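Local coordinates for solute binding protein MsmE (Bacillus subtilis subsp. subtilis str. 168, PDB 4R6H) that binds melibiose, raffinose and stachyose and serves as the solute-binding component of the ABC transporter that imports these sugars, at residues Lys168-Ile173 / Ile265-Gln270; Pro183-Gly188 / Val249-Ser254; Leu231-Lys236 / Leu399-Ile404; Glu258-Asn263 / Val285-Ile290; Asp385-Val390 / Gln406-Glu411. All coordinates share one frame; numbering follows the deposited sequence.

Overall arrangement
All five contacts lie in one lobe of the two-lobed fold usual for solute-binding proteins, here in an open conformation. Contacts 1, 2 and 4 gather round its mixed sheet: strands 182-185 and 265-269 are parallel neighbours, and 287-291 joins through 141-148. Their centres are 12 to 14 Å apart, and T268 OG1 meets W185 O at 2.8 Å. Contacts 3 and 5, with centres about 11 Å apart, share helix 401-420. Along the chain the segments of contacts 1 and 4 alternate, as do those of 3 and 5, while contact 2 falls within the span of contact 1. By joining 231-236 to 399-404, contact 3 ties helices 383-395 and 401-420 back to the earlier chain.

Contact 1. Residues Lys168-Ile173 / Ile265-Gln270; sequences KALRTI and IAFTMQ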
# COMPACT_ATOMS: atom_id res chain seq x y z
N LYS A 168 7.34 -20.48 12.26
CA LYS A 168 7.22 -21.28 13.48
C LYS A 168 5.83 -21.09 14.13
O LYS A 168 5.15 -22.07 14.49
CB LYS A 168 8.32 -20.94 14.46
CG LYS A 168 8.36 -21.81 15.71
CD LYS A 168 9.68 -21.53 16.42
CE LYS A 168 9.67 -21.97 17.87
NZ LYS A 168 10.97 -21.58 18.48
N ALA A 169 5.36 -19.85 14.17
CA ALA A 169 3.99 -19.62 14.67
C ALA A 169 2.94 -20.35 13.86
O ALA A 169 1.98 -20.87 14.39
CB ALA A 169 3.68 -18.12 14.69
N LEU A 170 3.06 -20.32 12.52
CA LEU A 170 2.13 -21.03 11.66
C LEU A 170 2.11 -22.51 11.97
O LEU A 170 1.07 -23.12 12.04
CB LEU A 170 2.48 -20.79 10.16
CG LEU A 170 2.45 -19.32 9.71
CD1 LEU A 170 2.69 -19.30 8.22
CD2 LEU A 170 1.13 -18.63 10.07
N ARG A 171 3.31 -23.08 12.13
CA ARG A 171 3.42 -24.50 12.50
C ARG A 171 2.74 -24.77 13.83
O ARG A 171 2.02 -25.77 13.99
CB ARG A 171 4.90 -24.93 12.54
CG ARG A 171 5.49 -25.05 11.15
CD ARG A 171 6.64 -26.07 11.08
NE ARG A 171 7.53 -25.87 12.20
CZ ARG A 171 8.48 -24.95 12.25
NH1 ARG A 171 9.20 -24.84 13.35
NH2 ARG A 171 8.77 -24.17 11.20
N THR A 172 2.92 -23.86 14.78
CA THR A 172 2.26 -24.01 16.10
C THR A 172 0.75 -24.02 15.99
O THR A 172 0.03 -24.82 16.59
CB THR A 172 2.69 -22.88 17.05
OG1 THR A 172 4.09 -22.99 17.30
CG2 THR A 172 1.88 -22.94 18.37
N ILE A 173 0.22 -23.09 15.20
CA ILE A 173 -1.22 -23.01 15.02
C ILE A 173 -1.75 -24.29 14.37
O ILE A 173 -2.80 -24.82 14.77
CB ILE A 173 -1.55 -21.74 14.18
CG1 ILE A 173 -1.27 -20.48 15.00
CG2 ILE A 173 -2.98 -21.72 13.70
CD1 ILE A 173 -0.89 -19.26 14.16
N ILE A 265 -9.18 -18.14 10.99
CA ILE A 265 -7.94 -17.67 10.35
C ILE A 265 -7.05 -17.01 11.37
O ILE A 265 -7.50 -16.11 12.08
CB ILE A 265 -8.25 -16.64 9.23
CG1 ILE A 265 -8.95 -17.30 8.02
CG2 ILE A 265 -6.98 -15.96 8.73
CD1 ILE A 265 -9.52 -16.30 7.04
N ALA A 266 -5.78 -17.41 11.46
CA ALA A 266 -4.85 -16.73 12.38
C ALA A 266 -4.22 -15.48 11.80
O ALA A 266 -4.30 -14.42 12.40
CB ALA A 266 -3.78 -17.69 12.88
N PHE A 267 -3.59 -15.59 10.64
CA PHE A 267 -2.91 -14.48 9.96
C PHE A 267 -3.41 -14.33 8.53
O PHE A 267 -3.76 -15.31 7.86
CB PHE A 267 -1.43 -14.73 9.85
CG PHE A 267 -0.68 -14.71 11.15
CD1 PHE A 267 -0.12 -13.52 11.62
CD2 PHE A 267 -0.43 -15.89 11.85
CE1 PHE A 267 0.65 -13.52 12.76
CE2 PHE A 267 0.32 -15.89 13.02
CZ PHE A 267 0.87 -14.71 13.47
N THR A 268 -3.33 -13.11 8.03
CA THR A 268 -3.52 -12.84 6.59
C THR A 268 -2.78 -11.56 6.26
O THR A 268 -2.47 -10.80 7.16
CB THR A 268 -5.01 -12.82 6.18
OG1 THR A 268 -5.12 -12.92 4.77
CG2 THR A 268 -5.72 -11.55 6.65
N MET A 269 -2.44 -11.34 4.99
CA MET A 269 -1.80 -10.09 4.61
C MET A 269 -2.76 -8.95 4.79
O MET A 269 -3.98 -9.08 4.64
CB MET A 269 -1.34 -10.12 3.16
CG MET A 269 -0.36 -11.20 2.75
SD MET A 269 1.31 -11.24 3.39
CE MET A 269 1.93 -9.59 2.91
N GLN A 270 -2.20 -7.80 5.17
CA GLN A 270 -3.08 -6.71 5.55
C GLN A 270 -3.88 -6.17 4.38
O GLN A 270 -3.32 -5.89 3.32
CB GLN A 270 -2.23 -5.64 6.13
CG GLN A 270 -2.98 -4.70 6.99
CD GLN A 270 -2.00 -3.84 7.69
OE1 GLN A 270 -0.97 -4.34 8.17
NE2 GLN A 270 -2.31 -2.57 7.80
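Helix-on-sheet packing, the basic layer contact of an alpha/beta lobe, brings A169, L170 and I173 of helix 163-177 against A266 and F267 of strand 265-269. The short axes pass 11.6 Å apart at 135°, and the chain turns a corner at A266, so that two consecutive residues, A266 and F267, both point their side chains at the helix. F267 does most of the filling. Its CG stands anti to its own carbonyl carbon (chi1 -68°), which sends the ring out to the helix, where L170 CD2 comes within 3.6 Å of F267 CD2. A169 is short enough to lie beside the ring, its CB 4.4 Å from F267 CE2. F166, one turn earlier on the helix, meets the ring edge-to-face, while L170 also packs on P183 and F184 of the neighbouring strand. A serine in place of F267 would probably open a gap between helix and sheet, with L170 and I173 losing their shared partner. I173 reaches in with its longer branch, wholly apolar, as suits a buried site. Its CD1 sits at the ring edge, near the ring plane, 3.8 Å from F267 CE2, and the same methyl rests 3.5 Å from A266 CB.

Contact 2. Residues Pro183-Gly188 / Val249-Ser254; sequences PFWFAG and VTAKKS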
# COMPACT_ATOMS: atom_id res chain seq x y z
N PRO A 183 -3.57 -21.26 9.31
CA PRO A 183 -2.57 -20.41 9.92
C PRO A 183 -2.36 -19.10 9.13
O PRO A 183 -2.28 -18.03 9.77
CB PRO A 183 -1.31 -21.28 9.97
CG PRO A 183 -1.85 -22.68 9.94
CD PRO A 183 -3.06 -22.64 9.12
N PHE A 184 -2.30 -19.17 7.79
CA PHE A 184 -2.04 -17.98 6.96
C PHE A 184 -2.91 -18.08 5.75
O PHE A 184 -2.75 -18.98 4.98
CB PHE A 184 -0.57 -18.00 6.61
CG PHE A 184 -0.03 -16.79 5.89
CD1 PHE A 184 -0.61 -15.52 6.02
CD2 PHE A 184 1.15 -16.90 5.17
CE1 PHE A 184 -0.05 -14.42 5.41
CE2 PHE A 184 1.73 -15.79 4.57
CZ PHE A 184 1.12 -14.56 4.67
N TRP A 185 -3.88 -17.21 5.60
CA TRP A 185 -4.94 -17.36 4.60
C TRP A 185 -4.75 -16.47 3.41
O TRP A 185 -4.43 -15.30 3.55
CB TRP A 185 -6.30 -17.05 5.24
CG TRP A 185 -7.49 -17.40 4.41
CD1 TRP A 185 -8.20 -18.57 4.42
CD2 TRP A 185 -8.18 -16.52 3.53
NE1 TRP A 185 -9.26 -18.49 3.55
CE2 TRP A 185 -9.29 -17.24 3.00
CE3 TRP A 185 -7.98 -15.20 3.12
CZ2 TRP A 185 -10.17 -16.66 2.07
CZ3 TRP A 185 -8.85 -14.64 2.21
CH2 TRP A 185 -9.95 -15.35 1.72
N PHE A 186 -4.90 -17.06 2.23
CA PHE A 186 -4.85 -16.35 0.95
C PHE A 186 -6.12 -16.50 0.15
O PHE A 186 -6.62 -17.62 -0.04
CB PHE A 186 -3.70 -16.91 0.04
CG PHE A 186 -2.34 -16.43 0.43
CD1 PHE A 186 -1.63 -17.09 1.40
CD2 PHE A 186 -1.78 -15.33 -0.17
CE1 PHE A 186 -0.36 -16.66 1.77
CE2 PHE A 186 -0.52 -14.89 0.17
CZ PHE A 186 0.20 -15.56 1.16
N ALA A 187 -6.56 -15.39 -0.39
CA ALA A 187 -7.64 -15.40 -1.37
C ALA A 187 -6.99 -15.59 -2.77
O ALA A 187 -6.98 -14.67 -3.58
CB ALA A 187 -8.45 -14.12 -1.30
N GLY A 188 -6.50 -16.81 -3.03
CA GLY A 188 -5.64 -17.07 -4.16
C GLY A 188 -6.39 -17.07 -5.48
O GLY A 188 -5.77 -17.08 -6.54
N VAL A 249 -5.92 -21.69 -4.09
CA VAL A 249 -6.17 -21.43 -5.51
C VAL A 249 -7.60 -21.00 -5.87
O VAL A 249 -7.80 -20.29 -6.84
CB VAL A 249 -5.75 -22.69 -6.36
CG1 VAL A 249 -6.47 -22.77 -7.70
CG2 VAL A 249 -4.25 -22.70 -6.56
N THR A 250 -8.60 -21.40 -5.09
CA THR A 250 -9.98 -21.04 -5.37
C THR A 250 -10.62 -20.09 -4.36
O THR A 250 -11.76 -19.64 -4.56
CB THR A 250 -10.90 -22.29 -5.44
OG1 THR A 250 -10.70 -23.09 -4.28
CG2 THR A 250 -10.59 -23.14 -6.66
N ALA A 251 -9.90 -19.71 -3.30
CA ALA A 251 -10.50 -18.86 -2.27
C ALA A 251 -10.61 -17.43 -2.73
O ALA A 251 -9.71 -16.87 -3.36
CB ALA A 251 -9.67 -18.93 -1.02
N LYS A 252 -11.75 -16.81 -2.42
CA LYS A 252 -12.11 -15.52 -2.90
C LYS A 252 -12.04 -14.46 -1.80
O LYS A 252 -12.26 -14.72 -0.62
CB LYS A 252 -13.50 -15.59 -3.52
CG LYS A 252 -13.45 -16.44 -4.78
CD LYS A 252 -14.76 -16.38 -5.53
CE LYS A 252 -14.69 -17.33 -6.73
NZ LYS A 252 -16.04 -17.57 -7.30
N LYS A 253 -11.71 -13.22 -2.19
CA LYS A 253 -11.63 -12.11 -1.25
C LYS A 253 -12.92 -11.93 -0.45
O LYS A 253 -12.92 -11.54 0.71
CB LYS A 253 -11.30 -10.82 -2.00
CG LYS A 253 -9.89 -10.80 -2.58
CD LYS A 253 -9.53 -9.43 -3.16
CE LYS A 253 -10.58 -8.88 -4.15
NZ LYS A 253 -10.81 -9.69 -5.40
N SER A 254 -14.05 -12.22 -1.09
CA SER A 254 -15.37 -12.04 -0.47
C SER A 254 -15.58 -12.97 0.72
O SER A 254 -16.49 -12.69 1.49
CB SER A 254 -16.49 -12.28 -1.48
OG SER A 254 -16.42 -13.58 -1.95
O HOH W 1 -5.92 -19.31 -8.41
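Residues 185-188 and 249-253 run at 108° to each other where the end of strand 182-185 meets the loop leading into helix 256-261, and A187 CA comes within 4.6 Å of A251 CA. A187 is the centre of an inverse gamma turn, closed by a weak bond from G188 N to F186 O. G188 N also lies near A251 O, but at an angle too poor for a hydrogen bond. Water 1 instead joins the two backbones, donating to G188 O at 2.9 Å and to V249 O at 2.6 Å. Small residues suit this closeness: A251 CB touches F186 O at 3.5 Å and also W185 CZ2 at 3.9 Å. W185 has its CG anti to the backbone N (chi1 -170°), which carries the indole out to the loop, where its edge meets K252 O in the ring plane, CH2 3.3 Å away. A leucine here would probably leave K252 O without the ring edge and A251 CB without its aromatic neighbour, opening a gap. A187 CB lies 3.8 Å from K253 CG, while K253 NZ pairs with D190. The contact thus relies on small side chains and an indole edge packed closely against backbone, with one bridging water.

Contact 3. Residues Leu231-Lys236 / Leu399-Ile404; sequences LSEILK and LAPQDI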
# COMPACT_ATOMS: atom_id res chain seq x y z
N LEU A 231 11.73 -16.27 -1.63
CA LEU A 231 10.31 -16.04 -1.36
C LEU A 231 9.37 -17.09 -1.96
O LEU A 231 8.32 -17.43 -1.39
CB LEU A 231 9.88 -14.65 -1.83
CG LEU A 231 10.61 -13.50 -1.13
CD1 LEU A 231 10.24 -12.19 -1.80
CD2 LEU A 231 10.33 -13.50 0.34
N SER A 232 9.77 -17.63 -3.10
CA SER A 232 8.99 -18.70 -3.68
C SER A 232 9.13 -20.03 -2.89
O SER A 232 8.16 -20.79 -2.76
CB SER A 232 9.41 -18.92 -5.13
OG SER A 232 8.98 -17.81 -5.95
N GLU A 233 10.34 -20.26 -2.40
CA GLU A 233 10.59 -21.42 -1.54
C GLU A 233 9.75 -21.36 -0.27
O GLU A 233 9.13 -22.36 0.12
CB GLU A 233 12.07 -21.60 -1.24
CG GLU A 233 12.80 -22.11 -2.47
CD GLU A 233 14.27 -22.02 -2.33
OE1 GLU A 233 14.76 -20.98 -1.86
OE2 GLU A 233 14.93 -23.00 -2.66
N ILE A 234 9.71 -20.19 0.36
CA ILE A 234 8.91 -20.03 1.56
C ILE A 234 7.43 -20.29 1.26
O ILE A 234 6.72 -21.00 1.97
CB ILE A 234 9.11 -18.64 2.17
CG1 ILE A 234 10.51 -18.46 2.76
CG2 ILE A 234 8.04 -18.44 3.26
CD1 ILE A 234 10.89 -19.47 3.84
N LEU A 235 6.93 -19.74 0.16
CA LEU A 235 5.52 -19.94 -0.20
C LEU A 235 5.21 -21.42 -0.46
O LEU A 235 4.20 -21.93 -0.04
CB LEU A 235 5.14 -19.05 -1.41
CG LEU A 235 3.65 -18.95 -1.75
CD1 LEU A 235 2.85 -18.54 -0.53
CD2 LEU A 235 3.44 -18.00 -2.95
N LYS A 236 6.13 -22.10 -1.12
CA LYS A 236 5.99 -23.52 -1.39
C LYS A 236 6.06 -24.34 -0.10
O LYS A 236 5.26 -25.27 0.02
CB LYS A 236 7.04 -23.98 -2.41
CG LYS A 236 6.78 -25.42 -2.89
CD LYS A 236 5.52 -25.46 -3.75
CE LYS A 236 5.25 -26.85 -4.30
NZ LYS A 236 4.06 -26.82 -5.18
N LEU A 399 4.22 -24.16 -11.67
CA LEU A 399 5.62 -23.74 -11.72
C LEU A 399 6.27 -24.02 -10.37
O LEU A 399 5.65 -23.81 -9.33
CB LEU A 399 5.74 -22.24 -11.96
CG LEU A 399 5.36 -21.75 -13.34
CD1 LEU A 399 5.70 -20.26 -13.46
CD2 LEU A 399 6.04 -22.57 -14.43
N ALA A 400 7.54 -24.42 -10.43
CA ALA A 400 8.37 -24.67 -9.25
C ALA A 400 9.20 -23.42 -8.94
O ALA A 400 9.44 -22.58 -9.81
CB ALA A 400 9.30 -25.85 -9.53
N PRO A 401 9.65 -23.27 -7.66
CA PRO A 401 10.37 -22.05 -7.29
C PRO A 401 11.54 -21.64 -8.18
O PRO A 401 11.68 -20.46 -8.50
CB PRO A 401 10.85 -22.36 -5.87
CG PRO A 401 9.81 -23.25 -5.34
CD PRO A 401 9.42 -24.14 -6.49
N GLN A 402 12.40 -22.61 -8.55
CA GLN A 402 13.55 -22.24 -9.41
C GLN A 402 13.14 -21.68 -10.78
O GLN A 402 13.72 -20.71 -11.29
CB GLN A 402 14.51 -23.44 -9.58
CG GLN A 402 15.09 -24.00 -8.27
CD GLN A 402 15.90 -22.99 -7.44
OE1 GLN A 402 16.47 -22.06 -7.98
NE2 GLN A 402 15.90 -23.16 -6.11
N ASP A 403 12.08 -22.25 -11.35
CA ASP A 403 11.60 -21.77 -12.64
C ASP A 403 10.92 -20.40 -12.57
O ASP A 403 10.95 -19.62 -13.52
CB ASP A 403 10.67 -22.83 -13.25
CG ASP A 403 11.40 -24.16 -13.46
OD1 ASP A 403 12.57 -24.13 -13.90
OD2 ASP A 403 10.83 -25.23 -13.17
N ILE A 404 10.32 -20.09 -11.43
CA ILE A 404 9.71 -18.76 -11.23
C ILE A 404 10.73 -17.62 -11.31
O ILE A 404 10.49 -16.58 -11.92
CB ILE A 404 8.93 -18.74 -9.89
CG1 ILE A 404 7.69 -19.61 -10.07
CG2 ILE A 404 8.56 -17.32 -9.49
CD1 ILE A 404 6.98 -19.96 -8.79
O HOH W 2 13.86 -25.16 -5.14
O HOH W 3 4.40 -25.31 -7.39
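P401, in the first turn of helix 401-420, packs against S232, E233 and K236 of helix 229-240, and E233 crosses its ring at about a right angle. The flank of the ring does the touching: P401 CB is 3.8 Å from S232 CB and 3.9 Å from E233 CG, while P401 CG faces K236 CB. Proline suits a first turn, where its missing amide hydrogen costs no helical bond. Further out, the E233 carboxylate and the Q402 amide stand almost perpendicular, 86° between their planes. E233 OE2 and Q402 NE2 stay 3.6 Å apart, and water 2, to one side, bridges them, accepting from Q402 NE2 and donating weakly to E233 OE2. On the inner side S232 OG rests 3.6 Å from I404 CG2 and is bonded to Y198 OH. K236 NZ, held by Q239 and D397, reaches L399 O through water 3, 2.7 Å from NZ. Carbon contact thus joins the two helices directly, while polar groups are linked across the contact through water.

Contact 4. Residues Glu258-Asn263 / Val285-Ile290; sequences ELMAQN and VKVGII
A261 O, near the end of helix 256-261, accepts a hydrogen bond from N282 ND2 and also meets V285 CG2 at 3.5 Å. V285 and V287 lie at the entry to strand 287-291, so the end of the helix packs on the start of that strand of the mixed sheet. N263, with positive phi, is the C-prime residue of a Schellman motif that closes the helix. Its amide side chain slides past V285 in the opposite direction, ND2 coming within 3.6 Å of V285 CG2, while N263 OD1 is bonded to N148 of strand 141-148. On its other branch V285 CG1 rests 3.7 Å from M260 O. Branched valine suits a place where one methyl meets M260 O and the other A261 O. M260 CG lies 3.9 Å from V287 CG2 in the conformer given. Since M260 O accepts from N263 N and A261 O from N282 ND2, V285 can cover both carbonyls with hydrocarbon at little apparent cost.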
# COMPACT_ATOMS: atom_id res chain seq x y z
N GLU A 258 -16.03 -13.07 6.75
CA GLU A 258 -16.81 -14.09 7.45
C GLU A 258 -15.89 -15.14 8.10
O GLU A 258 -16.08 -15.51 9.28
CB GLU A 258 -17.84 -14.80 6.52
CG GLU A 258 -18.57 -15.98 7.19
CD GLU A 258 -19.79 -16.53 6.42
OE1 GLU A 258 -20.16 -15.93 5.39
OE2 GLU A 258 -20.38 -17.57 6.85
N LEU A 259 -14.85 -15.58 7.42
CA LEU A 259 -13.96 -16.59 7.99
C LEU A 259 -13.17 -16.03 9.18
O LEU A 259 -13.02 -16.69 10.22
CB LEU A 259 -12.98 -17.17 6.97
CG LEU A 259 -13.60 -18.05 5.93
CD1 LEU A 259 -12.55 -18.32 4.85
CD2 LEU A 259 -14.15 -19.36 6.49
N MET A 260 -12.68 -14.79 9.06
CA MET A 260 -11.96 -14.18 10.15
C MET A 260 -12.87 -14.00 11.38
O MET A 260 -12.47 -14.26 12.50
CB MET A 260 -11.36 -12.85 9.64
CG MET A 260 -10.36 -12.16 10.56
SD MET A 260 -8.97 -13.13 11.20
CE MET A 260 -7.54 -12.34 10.52
N ALA A 261 -14.10 -13.56 11.14
CA ALA A 261 -15.09 -13.37 12.23
C ALA A 261 -15.49 -14.68 12.88
O ALA A 261 -16.03 -14.65 13.98
CB ALA A 261 -16.31 -12.71 11.68
N GLN A 262 -15.27 -15.81 12.22
CA GLN A 262 -15.61 -17.12 12.78
C GLN A 262 -14.40 -17.78 13.44
O GLN A 262 -14.42 -18.97 13.75
CB GLN A 262 -16.19 -18.00 11.67
CG GLN A 262 -17.56 -17.56 11.27
CD GLN A 262 -18.05 -18.22 9.98
OE1 GLN A 262 -17.39 -19.08 9.39
NE2 GLN A 262 -19.22 -17.79 9.54
N ASN A 263 -13.32 -17.01 13.71
CA ASN A 263 -12.13 -17.58 14.33
C ASN A 263 -11.52 -18.74 13.53
O ASN A 263 -10.90 -19.66 14.10
CB ASN A 263 -12.41 -18.03 15.78
CG ASN A 263 -12.62 -16.86 16.72
OD1 ASN A 263 -11.68 -16.11 17.03
ND2 ASN A 263 -13.83 -16.69 17.18
N VAL A 285 -14.31 -10.88 18.17
CA VAL A 285 -13.04 -11.14 17.51
C VAL A 285 -12.28 -9.84 17.29
O VAL A 285 -12.80 -8.93 16.66
CB VAL A 285 -13.26 -11.82 16.14
CG1 VAL A 285 -11.96 -12.03 15.35
CG2 VAL A 285 -13.94 -13.17 16.35
N LYS A 286 -11.07 -9.80 17.83
CA LYS A 286 -10.22 -8.63 17.78
C LYS A 286 -9.08 -8.92 16.81
O LYS A 286 -8.26 -9.83 17.03
CB LYS A 286 -9.62 -8.31 19.15
CG LYS A 286 -10.60 -8.18 20.31
CD LYS A 286 -11.58 -7.03 20.13
CE LYS A 286 -12.46 -6.84 21.38
NZ LYS A 286 -11.68 -6.36 22.56
N VAL A 287 -9.07 -8.18 15.72
CA VAL A 287 -8.02 -8.28 14.68
C VAL A 287 -7.04 -7.15 14.91
O VAL A 287 -7.43 -5.98 15.02
CB VAL A 287 -8.61 -8.19 13.26
CG1 VAL A 287 -7.50 -8.24 12.21
CG2 VAL A 287 -9.63 -9.31 13.06
N GLY A 288 -5.77 -7.49 14.98
CA GLY A 288 -4.67 -6.55 15.09
C GLY A 288 -3.79 -6.57 13.86
O GLY A 288 -3.96 -7.40 12.98
N ILE A 289 -2.86 -5.63 13.82
CA ILE A 289 -1.81 -5.63 12.79
C ILE A 289 -0.44 -5.56 13.42
O ILE A 289 -0.26 -5.01 14.51
CB ILE A 289 -2.00 -4.51 11.71
CG1 ILE A 289 -2.09 -3.13 12.38
CG2 ILE A 289 -3.22 -4.80 10.88
CD1 ILE A 289 -1.97 -1.94 11.46
N ILE A 290 0.53 -6.15 12.73
CA ILE A 290 1.93 -6.05 13.06
C ILE A 290 2.70 -5.70 11.79
O ILE A 290 2.23 -5.96 10.70
CB ILE A 290 2.50 -7.37 13.69
CG1 ILE A 290 2.33 -8.55 12.74
CG2 ILE A 290 1.85 -7.62 15.03
CD1 ILE A 290 2.87 -9.83 13.36

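Contact 5. Residues Asp385-Val390 / Gln406-Glu411; sequences DVLGTV and QKLGRE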
# COMPACT_ATOMS: atom_id res chain seq x y z
N ASP A 385 1.52 -7.48 -11.83
CA ASP A 385 0.73 -8.56 -12.38
C ASP A 385 1.55 -9.85 -12.53
O ASP A 385 1.04 -10.92 -12.31
CB ASP A 385 0.10 -8.14 -13.72
CG ASP A 385 -1.20 -7.33 -13.55
OD1 ASP A 385 -1.81 -7.31 -12.47
OD2 ASP A 385 -1.62 -6.71 -14.54
N VAL A 386 2.82 -9.71 -12.90
CA VAL A 386 3.70 -10.85 -13.08
C VAL A 386 3.93 -11.54 -11.73
O VAL A 386 3.87 -12.75 -11.63
CB VAL A 386 5.06 -10.43 -13.64
CG1 VAL A 386 5.96 -11.64 -13.78
CG2 VAL A 386 4.88 -9.78 -15.02
N LEU A 387 4.13 -10.76 -10.65
CA LEU A 387 4.29 -11.38 -9.30
C LEU A 387 3.04 -12.20 -8.92
O LEU A 387 3.12 -13.26 -8.35
CB LEU A 387 4.59 -10.29 -8.26
CG LEU A 387 5.94 -9.57 -8.39
CD1 LEU A 387 5.94 -8.37 -7.46
CD2 LEU A 387 7.11 -10.50 -8.12
N GLY A 388 1.87 -11.64 -9.22
CA GLY A 388 0.62 -12.33 -8.94
C GLY A 388 0.50 -13.63 -9.72
O GLY A 388 0.18 -14.68 -9.14
N THR A 389 0.81 -13.54 -11.01
CA THR A 389 0.84 -14.67 -11.95
C THR A 389 1.67 -15.82 -11.42
O THR A 389 1.20 -16.95 -11.30
CB THR A 389 1.43 -14.26 -13.35
OG1 THR A 389 0.50 -13.47 -14.08
CG2 THR A 389 1.84 -15.44 -14.16
N VAL A 390 2.92 -15.53 -11.09
CA VAL A 390 3.83 -16.61 -10.72
C VAL A 390 3.41 -17.24 -9.39
O VAL A 390 3.52 -18.45 -9.18
CB VAL A 390 5.32 -16.22 -10.73
CG1 VAL A 390 5.73 -15.76 -12.14
CG2 VAL A 390 5.68 -15.19 -9.66
N GLN A 406 13.40 -17.53 -12.94
CA GLN A 406 13.83 -17.33 -14.31
C GLN A 406 12.80 -16.53 -15.11
O GLN A 406 13.15 -15.58 -15.84
CB GLN A 406 14.14 -18.67 -14.95
CG GLN A 406 15.36 -19.31 -14.30
CD GLN A 406 15.75 -20.61 -14.94
OE1 GLN A 406 16.88 -20.77 -15.40
NE2 GLN A 406 14.82 -21.55 -14.99
N LYS A 407 11.53 -16.87 -14.93
CA LYS A 407 10.45 -16.07 -15.54
C LYS A 407 10.44 -14.63 -15.08
O LYS A 407 10.24 -13.69 -15.88
CB LYS A 407 9.13 -16.74 -15.23
CG LYS A 407 7.89 -15.98 -15.70
CD LYS A 407 7.61 -16.21 -17.18
CE LYS A 407 6.41 -15.43 -17.70
NZ LYS A 407 5.14 -15.72 -16.96
N LEU A 408 10.63 -14.40 -13.79
CA LEU A 408 10.64 -13.05 -13.32
C LEU A 408 11.73 -12.22 -13.99
O LEU A 408 11.51 -11.07 -14.29
CB LEU A 408 10.74 -12.97 -11.78
CG LEU A 408 9.47 -13.48 -11.09
CD1 LEU A 408 9.82 -13.78 -9.62
CD2 LEU A 408 8.30 -12.53 -11.16
N GLY A 409 12.93 -12.81 -14.12
CA GLY A 409 14.07 -12.12 -14.72
C GLY A 409 13.77 -11.75 -16.16
O GLY A 409 14.12 -10.67 -16.61
N ARG A 410 13.14 -12.67 -16.87
CA ARG A 410 12.79 -12.41 -18.27
C ARG A 410 11.79 -11.26 -18.38
O ARG A 410 11.96 -10.35 -19.19
CB ARG A 410 12.21 -13.67 -18.93
CG ARG A 410 13.20 -14.79 -19.19
CD ARG A 410 12.64 -15.87 -20.10
NE ARG A 410 11.55 -16.67 -19.50
CZ ARG A 410 11.71 -17.75 -18.72
NH1 ARG A 410 12.92 -18.20 -18.38
NH2 ARG A 410 10.65 -18.39 -18.25
N GLU A 411 10.74 -11.27 -17.56
CA GLU A 411 9.77 -10.19 -17.57
C GLU A 411 10.35 -8.84 -17.13
O GLU A 411 10.00 -7.78 -17.66
CB GLU A 411 8.63 -10.55 -16.60
CG GLU A 411 7.78 -11.72 -17.04
CD GLU A 411 6.75 -11.33 -18.09
OE1 GLU A 411 6.71 -10.15 -18.50
OE2 GLU A 411 5.98 -12.21 -18.49
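E411 lays its side chain obliquely across V386 where helices 383-395 and 401-420, consecutive in the chain, pack as a nearly antiparallel helical hairpin, 161° between directions and 10.7 Å between short axes. From E411 CB, 4.0 Å from V386 CG1, the chain goes to CG, which comes closest, 3.7 Å from the same methyl. A bend at chi2 (-80°) then folds the carboxylate back over the valine, and CD and OE1 both lie 3.9 Å from V386 CG2. At the tip the carboxylate has cationic partners: OE1 pairs with R414, and OE2 faces K407 NZ in a long salt bridge. Glutamate suits a partly exposed edge of this kind, where its methylenes cover an apolar neighbour while its oxygens meet cations. Deeper in, L408 CD2 is the shared apolar point, 3.6 Å from V386 CG1, 3.8 Å from L387 CD2 and 4.0 Å from V390 CG2; L387 crosses it at about a right angle, while V386 slides past it. V390 CG1 also meets the aliphatic part of K407. T389 OG1 donates to D385 O from the face of the carbonyl away from T389 N, and has K191 as a further partner. Branched hydrocarbon therefore fills the middle of the interface, while at its margin the R414 pair, with the long K407 bridge, probably helps keep E411 over V386.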